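Local coordinates for 3-oxoacyl-[acyl-carrier-protein] reductase (Sinorhizobium meliloti, PDB 3U9L), which probably reduces 3-oxoacyl groups carried on acyl carrier protein with NADPH, as a member of the short-chain dehydrogenase/reductase family, at residues A[98-103]-A[226-231]; A[102-107]-A[213-218]; A[152-155]-A[160-163]; A[260-265]-A[274-279]. All blocks are in the same frame, centred on the assembly; numbering follows the deposited sequence.

Interaction 1: residues A[98-103]-A[226-231]; sequences MVFGPA and EIKKAF
F100 holds its CG anti to the backbone N (chi1 -171°), and this sends the ring out of loop 98-103 onto helix 223-233. K228 answers with CG beside its own backbone N (chi1 -60°) and an extended chain beyond, which runs across the ring. The loop follows strand 90-93 of the Rossmann-type sheet of the short-chain dehydrogenase/reductase (SDR) fold. The helix belongs to the region after strand 183-190 that usually covers the substrate pocket in this family. Contact is by side chains alone; no hydrogen bond joins the two segments. The main element is a CH-pi contact. K228 CE sits over one face of F100, 3.9 Å from the ring centroid and 23° off the ring normal. K228 CG adds a second touch, 3.7 Å from F100 CZ. I227 comes at the ring edge instead, with CG2 4.1 Å from F100 CE1. The same I227 also packs on P154, so the edge contact continues into the neighbouring loop. K228 is exposed, and its amino end has a long, weak ion pair with E225. With an alanine at F100 the ring is gone; the K228 chain is likely to turn more freely, and I227 would lose its aromatic neighbour. K228 CE stands 3.6 Å above the plane of the F100 ring, displaced toward the rim beside CD2 and CE2.

Interaction 2: residues A[102-107]-A[213-218]; sequences PAEAFT and AEYEAG
P102 and Y215 are the closest backbone positions, CA to CA 7.4 Å, where the 3-10 turn 103-105 faces helix 209-217. The turn lies in the loop between strand 90-93 and helix 108-136 of the SDR fold, and helix 209-217 comes after strand 183-190. The turn is closed by its own backbone bond from A105 N to P102 O. Y215 carries the contact from the helix side. P102 CB lies over one face of its ring, a CH-pi contact 3.9 Å from the centroid and 17° off the normal. P102 CG also rests near the root of the tyrosine, 4.0 Å from Y215 CB. E104 meets the ring edge at the phenol end. Its CG is anti to the backbone N (chi1 -159°) and the extended chain lays the carboxylate beside the hydroxyl. Carboxylate and ring planes are nearly perpendicular. Y215 OH donates to E104 OE1 at 2.6 Å, on the anti side of the carboxylate and somewhat out of its plane. The buried carboxylate has further partners: R211 makes a salt bridge with OE2, and R134 of the second subunit makes one with OE1. R134 of that subunit also pairs with E214, so it probably offsets the repulsion between the two glutamates. Water 1 links the phenol to the turn: it accepts from E104 N at 2.9 Å and donates to Y215 OH at 3.0 Å.

Interaction 3: residues A[152-155]-A[160-163]; sequences GTPP and YFAA
F161 turns an edge, not a face, to P154. The phenylalanine stands on helix 158-179, with CG beside its backbone N (chi1 -73°), and reaches back to loop 152-155 just before that helix. P154 crosses it at about a right angle. The proline ring meets the outer rim, with P154 CD 3.7 Å from F161 CE2 and CG close to the ring plane. P154 O also lies near that plane, 3.2 Å from F161 CE2. T153 and F161 point at each other from opposite directions, and T153 CB approaches F161 CE2 obliquely at 3.6 Å. A leucine in place of F161 lacks the flat rim, and a gap would probably open beside P154 and T153. Next to F161 is Y160, which fits the tyrosine of the YxxxK motif of the SDR family, and the contact joins the loop to the first turns of the helix that bears this motif. Q173 of the second subunit packs on T153 and F161. The chemistry is thus mainly apolar packing. The aromatic C-H edge probably suits the carbonyl oxygen of P154 electrostatically, while the hydrogen bond to that oxygen comes from Q173 across the dimer interface.

Interaction 4: residues A[260-265]-A[274-279]; sequences PFRVHV and VGFSVL
R262 and F276 form the stacking part of the contact. The guanidinium lies flat on one face of the phenylalanine, planes 9° apart, with R262 CZ 3.6 Å from the ring centroid. This is a cation-pi pair. R262 NH2 sits over the middle of the ring, and NH1 comes within 3.3 Å of F276 CE1. The arginine chain is extended from CG to NE, and its CD also touches F276 CB at 3.7 Å. Charge pairing adds two salt bridges, from NH1 to D168 on helix 158-179 and from NE to D280. They probably limit the rotation of the guanidinium and balance its buried charge. Van der Waals packing adds H264. The H264 ring turns its edge to F276, CE1 3.6 Å from F276 CB. No hydrogen bond joins the two segments. Within the helix S277 OG donates to V274 O at 3.2 Å, and V278 N reaches the same oxygen from the same face. V189 on strand 183-190 packs against all three contact residues, R262, H264 and F276. Strand 262-265 is the last of the seven parallel strands, at one border of the sheet within the chain. Helix 272-289 packing on its side chains is the closing strand-helix element of the SDR Rossmann-type fold.

Interactions 1 and 2 start from one loop, share P102 and A103, and have centres about 12 Å apart. F106 ties them further, its CE2 3.4 Å from G101 O. Interaction 3 lies about 10 Å from interaction 1, centre to centre. There F231 CZ comes 3.4 Å from P154 CA. M98, here selenomethionine, places CB 3.5 Å from CD1 of Y160, the probable active-site tyrosine. Interactions 1 and 3 thus lie beside that tyrosine. Interaction 4 stands apart on the sheet border, its centre about 17 Å from that of interaction 3 and nearest atoms about 8 Å away. All four touch the second subunit.

Interaction 1: residues A[98-103]-A[226-231]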
loop_
_atom_site.group_PDB
_atom_site.type_symbol
_atom_site.label_atom_id
_atom_site.label_comp_id
_atom_site.label_asym_id
_atom_site.label_seq_id
_atom_site.Cartn_x
_atom_site.Cartn_y
_atom_site.Cartn_z
HETATM N N MSE A 98 7.860 10.715 -6.062
HETATM C CA MSE A 98 8.145 10.589 -4.652
HETATM C C MSE A 98 8.221 11.927 -3.850
HETATM O O MSE A 98 8.183 13.013 -4.445
HETATM C CB MSE A 98 9.416 9.750 -4.472
HETATM C CG MSE A 98 10.746 10.435 -4.413
HETATM SE SE MSE A 98 11.995 8.846 -4.706
HETATM C CE MSE A 98 13.375 9.196 -3.305
ATOM N N VAL A 99 8.303 11.822 -2.519
ATOM C CA VAL A 99 8.301 12.996 -1.627
ATOM C C VAL A 99 9.140 12.685 -0.408
ATOM O O VAL A 99 9.401 11.509 -0.122
ATOM C CB VAL A 99 6.892 13.372 -1.148
ATOM C CG1 VAL A 99 5.955 13.696 -2.330
ATOM C CG2 VAL A 99 6.312 12.258 -0.334
ATOM N N PHE A 100 9.514 13.722 0.332
ATOM C CA PHE A 100 10.356 13.551 1.503
ATOM C C PHE A 100 9.936 14.482 2.625
ATOM O O PHE A 100 9.754 15.680 2.404
ATOM C CB PHE A 100 11.826 13.879 1.166
ATOM C CG PHE A 100 12.795 13.514 2.266
ATOM C CD1 PHE A 100 13.289 12.214 2.365
ATOM C CD2 PHE A 100 13.262 14.469 3.173
ATOM C CE1 PHE A 100 14.207 11.847 3.349
ATOM C CE2 PHE A 100 14.186 14.110 4.177
ATOM C CZ PHE A 100 14.669 12.808 4.249
ATOM N N GLY A 101 9.827 13.936 3.835
ATOM C CA GLY A 101 9.402 14.742 4.973
ATOM C C GLY A 101 8.711 13.874 6.014
ATOM O O GLY A 101 8.331 12.706 5.726
ATOM N N PRO A 102 8.495 14.457 7.205
ATOM C CA PRO A 102 7.830 13.791 8.311
ATOM C C PRO A 102 6.411 13.503 7.874
ATOM O O PRO A 102 5.722 14.389 7.331
ATOM C CB PRO A 102 7.760 14.858 9.423
ATOM C CG PRO A 102 8.524 16.075 8.910
ATOM C CD PRO A 102 8.944 15.848 7.518
ATOM N N ALA A 103 5.943 12.295 8.147
ATOM C CA ALA A 103 4.640 11.861 7.605
ATOM C C ALA A 103 3.519 12.737 8.131
ATOM O O ALA A 103 2.557 13.027 7.417
ATOM C CB ALA A 103 4.380 10.413 8.020
ATOM N N GLU A 226 20.112 13.902 8.172
ATOM C CA GLU A 226 20.775 12.729 8.675
ATOM C C GLU A 226 20.342 11.504 7.828
ATOM O O GLU A 226 21.166 10.660 7.457
ATOM C CB GLU A 226 20.341 12.567 10.126
ATOM C CG GLU A 226 20.934 11.434 10.959
ATOM C CD GLU A 226 20.454 11.486 12.466
ATOM O OE1 GLU A 226 19.577 12.319 12.773
ATOM O OE2 GLU A 226 20.927 10.704 13.354
ATOM N N ILE A 227 19.042 11.408 7.541
ATOM C CA ILE A 227 18.556 10.305 6.699
ATOM C C ILE A 227 19.128 10.412 5.272
ATOM O O ILE A 227 19.625 9.428 4.705
ATOM C CB ILE A 227 17.000 10.271 6.635
ATOM C CG1 ILE A 227 16.407 9.833 8.002
ATOM C CG2 ILE A 227 16.551 9.340 5.504
ATOM C CD1 ILE A 227 14.943 10.187 8.188
ATOM N N LYS A 228 19.074 11.595 4.666
ATOM C CA LYS A 228 19.544 11.667 3.289
ATOM C C LYS A 228 20.979 11.257 3.150
ATOM O O LYS A 228 21.346 10.623 2.175
ATOM C CB LYS A 228 19.368 13.053 2.681
ATOM C CG LYS A 228 17.923 13.526 2.631
ATOM C CD LYS A 228 17.852 15.049 2.318
ATOM C CE LYS A 228 16.531 15.415 1.668
ATOM N NZ LYS A 228 16.324 16.923 1.772
ATOM N N LYS A 229 21.802 11.662 4.117
ATOM C CA LYS A 229 23.243 11.420 4.074
ATOM C C LYS A 229 23.489 9.927 4.361
ATOM O O LYS A 229 24.212 9.278 3.653
ATOM C CB LYS A 229 23.924 12.329 5.148
ATOM C CG LYS A 229 25.396 12.300 5.173
ATOM C CD LYS A 229 26.010 13.684 5.666
ATOM C CE LYS A 229 26.387 13.626 7.145
ATOM N NZ LYS A 229 27.475 14.596 7.605
ATOM N N ALA A 230 22.846 9.383 5.381
ATOM C CA ALA A 230 23.129 7.989 5.732
ATOM C C ALA A 230 22.732 7.040 4.571
ATOM O O ALA A 230 23.431 6.088 4.250
ATOM C CB ALA A 230 22.381 7.594 7.019
ATOM N N PHE A 231 21.624 7.342 3.900
ATOM C CA PHE A 231 21.183 6.458 2.849
ATOM C C PHE A 231 21.883 6.686 1.516
ATOM O O PHE A 231 22.039 5.755 0.727
ATOM C CB PHE A 231 19.661 6.498 2.709
ATOM C CG PHE A 231 18.975 5.661 3.737
ATOM C CD1 PHE A 231 18.596 4.341 3.437
ATOM C CD2 PHE A 231 18.728 6.165 4.998
ATOM C CE1 PHE A 231 17.983 3.556 4.426
ATOM C CE2 PHE A 231 18.096 5.387 5.965
ATOM C CZ PHE A 231 17.736 4.098 5.687
#

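Interaction 2: residues A[102-107]-A[213-218]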
loop_
_atom_site.group_PDB
_atom_site.type_symbol
_atom_site.label_atom_id
_atom_site.label_comp_id
_atom_site.label_asym_id
_atom_site.label_seq_id
_atom_site.Cartn_x
_atom_site.Cartn_y
_atom_site.Cartn_z
ATOM N N PRO A 102 8.495 14.457 7.205
ATOM C CA PRO A 102 7.830 13.791 8.311
ATOM C C PRO A 102 6.411 13.503 7.874
ATOM O O PRO A 102 5.722 14.389 7.331
ATOM C CB PRO A 102 7.760 14.858 9.423
ATOM C CG PRO A 102 8.524 16.075 8.910
ATOM C CD PRO A 102 8.944 15.848 7.518
ATOM N N ALA A 103 5.943 12.295 8.147
ATOM C CA ALA A 103 4.640 11.861 7.605
ATOM C C ALA A 103 3.519 12.737 8.131
ATOM O O ALA A 103 2.557 13.027 7.417
ATOM C CB ALA A 103 4.380 10.413 8.020
ATOM N N GLU A 104 3.605 13.107 9.401
ATOM C CA GLU A 104 2.577 13.936 10.047
ATOM C C GLU A 104 2.375 15.264 9.358
ATOM O O GLU A 104 1.291 15.819 9.440
ATOM C CB GLU A 104 2.925 14.194 11.513
ATOM C CG GLU A 104 1.683 14.612 12.392
ATOM C CD GLU A 104 2.069 15.095 13.807
ATOM O OE1 GLU A 104 3.030 14.526 14.391
ATOM O OE2 GLU A 104 1.376 15.996 14.360
ATOM N N ALA A 105 3.411 15.777 8.666
ATOM C CA ALA A 105 3.373 17.111 8.047
ATOM C C ALA A 105 2.774 17.098 6.649
ATOM O O ALA A 105 2.482 18.153 6.058
ATOM C CB ALA A 105 4.813 17.772 8.031
ATOM N N PHE A 106 2.634 15.909 6.082
ATOM C CA PHE A 106 1.911 15.719 4.817
ATOM C C PHE A 106 0.424 15.696 5.078
ATOM O O PHE A 106 -0.033 15.006 5.988
ATOM C CB PHE A 106 2.334 14.399 4.129
ATOM C CG PHE A 106 3.683 14.459 3.475
ATOM C CD1 PHE A 106 3.846 15.081 2.240
ATOM C CD2 PHE A 106 4.784 13.915 4.098
ATOM C CE1 PHE A 106 5.131 15.162 1.633
ATOM C CE2 PHE A 106 6.029 13.961 3.514
ATOM C CZ PHE A 106 6.216 14.589 2.275
ATOM N N THR A 107 -0.350 16.428 4.277
ATOM C CA THR A 107 -1.778 16.447 4.499
ATOM C C THR A 107 -2.473 15.186 3.915
ATOM O O THR A 107 -1.887 14.491 3.073
ATOM C CB THR A 107 -2.381 17.688 3.877
ATOM O OG1 THR A 107 -2.226 17.616 2.471
ATOM C CG2 THR A 107 -1.650 18.935 4.377
ATOM N N ALA A 213 8.068 22.405 10.663
ATOM C CA ALA A 213 8.973 23.212 11.508
ATOM C C ALA A 213 8.979 22.716 12.955
ATOM O O ALA A 213 10.036 22.721 13.594
ATOM C CB ALA A 213 8.680 24.707 11.408
ATOM N N GLU A 214 7.842 22.243 13.474
ATOM C CA GLU A 214 7.844 21.601 14.795
ATOM C C GLU A 214 8.743 20.408 14.848
ATOM O O GLU A 214 9.373 20.156 15.881
ATOM C CB GLU A 214 6.456 21.090 15.228
ATOM C CG GLU A 214 5.565 22.110 15.813
ATOM C CD GLU A 214 4.113 21.594 15.942
ATOM O OE1 GLU A 214 3.879 20.515 16.561
ATOM O OE2 GLU A 214 3.202 22.322 15.459
ATOM N N TYR A 215 8.764 19.609 13.783
ATOM C CA TYR A 215 9.625 18.420 13.766
ATOM C C TYR A 215 11.114 18.837 13.793
ATOM O O TYR A 215 11.932 18.236 14.485
ATOM C CB TYR A 215 9.300 17.516 12.548
ATOM C CG TYR A 215 8.246 16.456 12.855
ATOM C CD1 TYR A 215 6.933 16.812 13.046
ATOM C CD2 TYR A 215 8.605 15.121 13.021
ATOM C CE1 TYR A 215 5.939 15.835 13.379
ATOM C CE2 TYR A 215 7.667 14.139 13.353
ATOM C CZ TYR A 215 6.336 14.497 13.527
ATOM O OH TYR A 215 5.404 13.528 13.810
ATOM N N GLU A 216 11.434 19.894 13.060
ATOM C CA GLU A 216 12.796 20.389 12.949
ATOM C C GLU A 216 13.331 21.045 14.236
ATOM O O GLU A 216 14.512 21.039 14.488
ATOM C CB GLU A 216 12.873 21.326 11.739
ATOM C CG GLU A 216 12.802 20.511 10.449
ATOM C CD GLU A 216 12.600 21.339 9.144
ATOM O OE1 GLU A 216 12.288 22.575 9.250
ATOM O OE2 GLU A 216 12.779 20.744 8.018
ATOM N N ALA A 217 12.443 21.582 15.063
ATOM C CA ALA A 217 12.847 22.240 16.286
ATOM C C ALA A 217 12.724 21.318 17.492
ATOM O O ALA A 217 13.172 21.655 18.580
ATOM C CB ALA A 217 11.992 23.521 16.492
ATOM N N GLY A 218 12.110 20.149 17.325
ATOM C CA GLY A 218 11.962 19.218 18.451
ATOM C C GLY A 218 12.984 18.091 18.392
ATOM O O GLY A 218 14.043 18.257 17.840
HETATM O O HOH W 1 5.628 12.090 11.235
#

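Interaction 3: residues A[152-155]-A[160-163]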
loop_
_atom_site.group_PDB
_atom_site.type_symbol
_atom_site.label_atom_id
_atom_site.label_comp_id
_atom_site.label_asym_id
_atom_site.label_seq_id
_atom_site.Cartn_x
_atom_site.Cartn_y
_atom_site.Cartn_z
ATOM N N GLY A 152 14.822 -3.057 3.594
ATOM C CA GLY A 152 15.142 -2.046 4.595
ATOM C C GLY A 152 14.893 -0.685 3.983
ATOM O O GLY A 152 15.247 -0.445 2.827
ATOM N N THR A 153 14.300 0.246 4.724
ATOM C CA THR A 153 13.948 1.534 4.108
ATOM C C THR A 153 14.261 2.721 5.039
ATOM O O THR A 153 14.413 2.577 6.259
ATOM C CB THR A 153 12.410 1.626 3.850
ATOM O OG1 THR A 153 11.767 1.321 5.079
ATOM C CG2 THR A 153 11.897 0.657 2.847
ATOM N N PRO A 154 14.381 3.916 4.465
ATOM C CA PRO A 154 14.516 5.116 5.327
ATOM C C PRO A 154 13.137 5.630 5.805
ATOM O O PRO A 154 12.117 5.413 5.169
ATOM C CB PRO A 154 15.154 6.161 4.393
ATOM C CG PRO A 154 14.706 5.696 2.941
ATOM C CD PRO A 154 14.498 4.191 3.027
ATOM N N PRO A 155 13.114 6.344 6.929
ATOM C CA PRO A 155 11.902 7.066 7.303
ATOM C C PRO A 155 11.717 8.286 6.379
ATOM O O PRO A 155 12.611 8.576 5.587
ATOM C CB PRO A 155 12.217 7.534 8.747
ATOM C CG PRO A 155 13.412 6.731 9.171
ATOM C CD PRO A 155 14.169 6.427 7.943
ATOM N N TYR A 160 4.869 8.197 -0.201
ATOM C CA TYR A 160 5.438 7.540 -1.349
ATOM C C TYR A 160 5.545 6.014 -1.158
ATOM O O TYR A 160 5.060 5.255 -1.982
ATOM C CB TYR A 160 6.819 8.133 -1.681
ATOM C CG TYR A 160 7.514 7.382 -2.774
ATOM C CD1 TYR A 160 6.975 7.328 -4.072
ATOM C CD2 TYR A 160 8.676 6.680 -2.520
ATOM C CE1 TYR A 160 7.591 6.615 -5.079
ATOM C CE2 TYR A 160 9.311 5.986 -3.510
ATOM C CZ TYR A 160 8.764 5.942 -4.794
ATOM O OH TYR A 160 9.419 5.210 -5.773
ATOM N N PHE A 161 6.218 5.587 -0.107
ATOM C CA PHE A 161 6.353 4.177 0.229
ATOM C C PHE A 161 4.976 3.509 0.400
ATOM O O PHE A 161 4.832 2.385 0.023
ATOM C CB PHE A 161 7.180 3.995 1.514
ATOM C CG PHE A 161 8.695 4.273 1.340
ATOM C CD1 PHE A 161 9.239 4.432 0.091
ATOM C CD2 PHE A 161 9.541 4.307 2.452
ATOM C CE1 PHE A 161 10.619 4.654 -0.078
ATOM C CE2 PHE A 161 10.926 4.528 2.301
ATOM C CZ PHE A 161 11.454 4.682 1.033
ATOM N N ALA A 162 4.003 4.188 1.032
ATOM C CA ALA A 162 2.635 3.669 1.102
ATOM C C ALA A 162 2.084 3.376 -0.304
ATOM O O ALA A 162 1.514 2.307 -0.581
ATOM C CB ALA A 162 1.739 4.701 1.776
ATOM N N ALA A 163 2.161 4.362 -1.182
ATOM C CA ALA A 163 1.617 4.198 -2.518
ATOM C C ALA A 163 2.324 3.067 -3.244
ATOM O O ALA A 163 1.688 2.289 -3.932
ATOM C CB ALA A 163 1.685 5.469 -3.294
#

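Interaction 4: residues A[260-265]-A[274-279]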
loop_
_atom_site.group_PDB
_atom_site.type_symbol
_atom_site.label_atom_id
_atom_site.label_comp_id
_atom_site.label_asym_id
_atom_site.label_seq_id
_atom_site.Cartn_x
_atom_site.Cartn_y
_atom_site.Cartn_z
ATOM N N PRO A 260 10.477 -14.508 -15.328
ATOM C CA PRO A 260 10.512 -14.507 -13.863
ATOM C C PRO A 260 9.349 -13.671 -13.368
ATOM O O PRO A 260 9.024 -12.695 -14.043
ATOM C CB PRO A 260 11.816 -13.772 -13.517
ATOM C CG PRO A 260 12.355 -13.158 -14.872
ATOM C CD PRO A 260 11.430 -13.577 -15.976
ATOM N N PHE A 261 8.802 -13.997 -12.201
ATOM C CA PHE A 261 7.786 -13.169 -11.555
ATOM C C PHE A 261 8.310 -11.804 -10.977
ATOM O O PHE A 261 7.659 -10.812 -11.154
ATOM C CB PHE A 261 7.079 -13.971 -10.448
ATOM C CG PHE A 261 5.907 -13.255 -9.833
ATOM C CD1 PHE A 261 4.767 -13.018 -10.573
ATOM C CD2 PHE A 261 5.947 -12.823 -8.512
ATOM C CE1 PHE A 261 3.679 -12.360 -10.021
ATOM C CE2 PHE A 261 4.849 -12.168 -7.938
ATOM C CZ PHE A 261 3.714 -11.932 -8.701
ATOM N N ARG A 262 9.481 -11.819 -10.374
ATOM C CA ARG A 262 10.142 -10.614 -9.908
ATOM C C ARG A 262 11.595 -10.580 -10.321
ATOM O O ARG A 262 12.219 -11.598 -10.343
ATOM C CB ARG A 262 10.086 -10.455 -8.406
ATOM C CG ARG A 262 8.783 -10.242 -7.829
ATOM C CD ARG A 262 8.888 -10.036 -6.384
ATOM N NE ARG A 262 7.587 -9.849 -5.815
ATOM C CZ ARG A 262 6.933 -8.717 -5.791
ATOM N NH1 ARG A 262 5.744 -8.701 -5.272
ATOM N NH2 ARG A 262 7.543 -7.601 -5.982
ATOM N N VAL A 263 12.123 -9.399 -10.604
ATOM C CA VAL A 263 13.553 -9.279 -10.941
ATOM C C VAL A 263 14.029 -8.173 -10.009
ATOM O O VAL A 263 13.422 -7.103 -9.952
ATOM C CB VAL A 263 13.820 -8.939 -12.457
ATOM C CG1 VAL A 263 15.292 -8.686 -12.720
ATOM C CG2 VAL A 263 13.350 -10.071 -13.368
ATOM N N HIS A 264 15.059 -8.473 -9.225
ATOM C CA HIS A 264 15.630 -7.560 -8.235
ATOM C C HIS A 264 16.852 -6.871 -8.849
ATOM O O HIS A 264 17.758 -7.539 -9.344
ATOM C CB HIS A 264 15.938 -8.311 -6.924
ATOM C CG HIS A 264 14.707 -8.909 -6.303
ATOM N ND1 HIS A 264 13.817 -8.168 -5.552
ATOM C CD2 HIS A 264 14.172 -10.156 -6.383
ATOM C CE1 HIS A 264 12.794 -8.936 -5.198
ATOM N NE2 HIS A 264 12.972 -10.139 -5.695
ATOM N N VAL A 265 16.859 -5.544 -8.848
ATOM C CA VAL A 265 18.014 -4.781 -9.317
ATOM C C VAL A 265 18.386 -3.750 -8.264
ATOM O O VAL A 265 17.908 -2.623 -8.300
ATOM C CB VAL A 265 17.695 -4.073 -10.624
ATOM C CG1 VAL A 265 18.952 -3.354 -11.198
ATOM C CG2 VAL A 265 17.118 -5.074 -11.684
ATOM N N VAL A 274 15.369 -10.831 -0.514
ATOM C CA VAL A 274 15.112 -11.816 0.503
ATOM C C VAL A 274 13.664 -11.657 0.962
ATOM O O VAL A 274 12.910 -12.634 1.018
ATOM C CB VAL A 274 16.041 -11.580 1.753
ATOM C CG1 VAL A 274 15.709 -12.580 2.822
ATOM C CG2 VAL A 274 17.477 -11.750 1.397
ATOM N N GLY A 275 13.259 -10.436 1.329
ATOM C CA GLY A 275 11.873 -10.224 1.737
ATOM C C GLY A 275 10.872 -10.760 0.678
ATOM O O GLY A 275 9.955 -11.527 0.976
ATOM N N PHE A 276 11.019 -10.340 -0.571
ATOM C CA PHE A 276 10.052 -10.749 -1.567
ATOM C C PHE A 276 10.104 -12.233 -1.877
ATOM O O PHE A 276 9.113 -12.815 -2.234
ATOM C CB PHE A 276 10.178 -9.954 -2.877
ATOM C CG PHE A 276 9.388 -8.640 -2.880
ATOM C CD1 PHE A 276 8.027 -8.623 -2.643
ATOM C CD2 PHE A 276 10.020 -7.427 -3.120
ATOM C CE1 PHE A 276 7.319 -7.411 -2.637
ATOM C CE2 PHE A 276 9.314 -6.199 -3.118
ATOM C CZ PHE A 276 7.961 -6.207 -2.897
ATOM N N SER A 277 11.263 -12.844 -1.790
ATOM C CA SER A 277 11.299 -14.226 -2.145
ATOM C C SER A 277 10.587 -15.063 -1.049
ATOM O O SER A 277 9.924 -16.067 -1.351
ATOM C CB SER A 277 12.751 -14.651 -2.405
ATOM O OG SER A 277 13.285 -14.958 -1.127
ATOM N N VAL A 278 10.678 -14.643 0.209
ATOM C CA VAL A 278 9.810 -15.195 1.259
ATOM C C VAL A 278 8.328 -14.874 1.015
ATOM O O VAL A 278 7.477 -15.797 1.009
ATOM C CB VAL A 278 10.223 -14.728 2.703
ATOM C CG1 VAL A 278 9.160 -15.161 3.723
ATOM C CG2 VAL A 278 11.614 -15.294 3.064
ATOM N N LEU A 279 7.975 -13.600 0.794
ATOM C CA LEU A 279 6.538 -13.319 0.510
ATOM C C LEU A 279 5.992 -14.088 -0.699
ATOM O O LEU A 279 4.857 -14.582 -0.649
ATOM C CB LEU A 279 6.209 -11.843 0.276
ATOM C CG LEU A 279 6.608 -10.921 1.433
ATOM C CD1 LEU A 279 6.184 -9.465 1.164
ATOM C CD2 LEU A 279 6.108 -11.384 2.803
#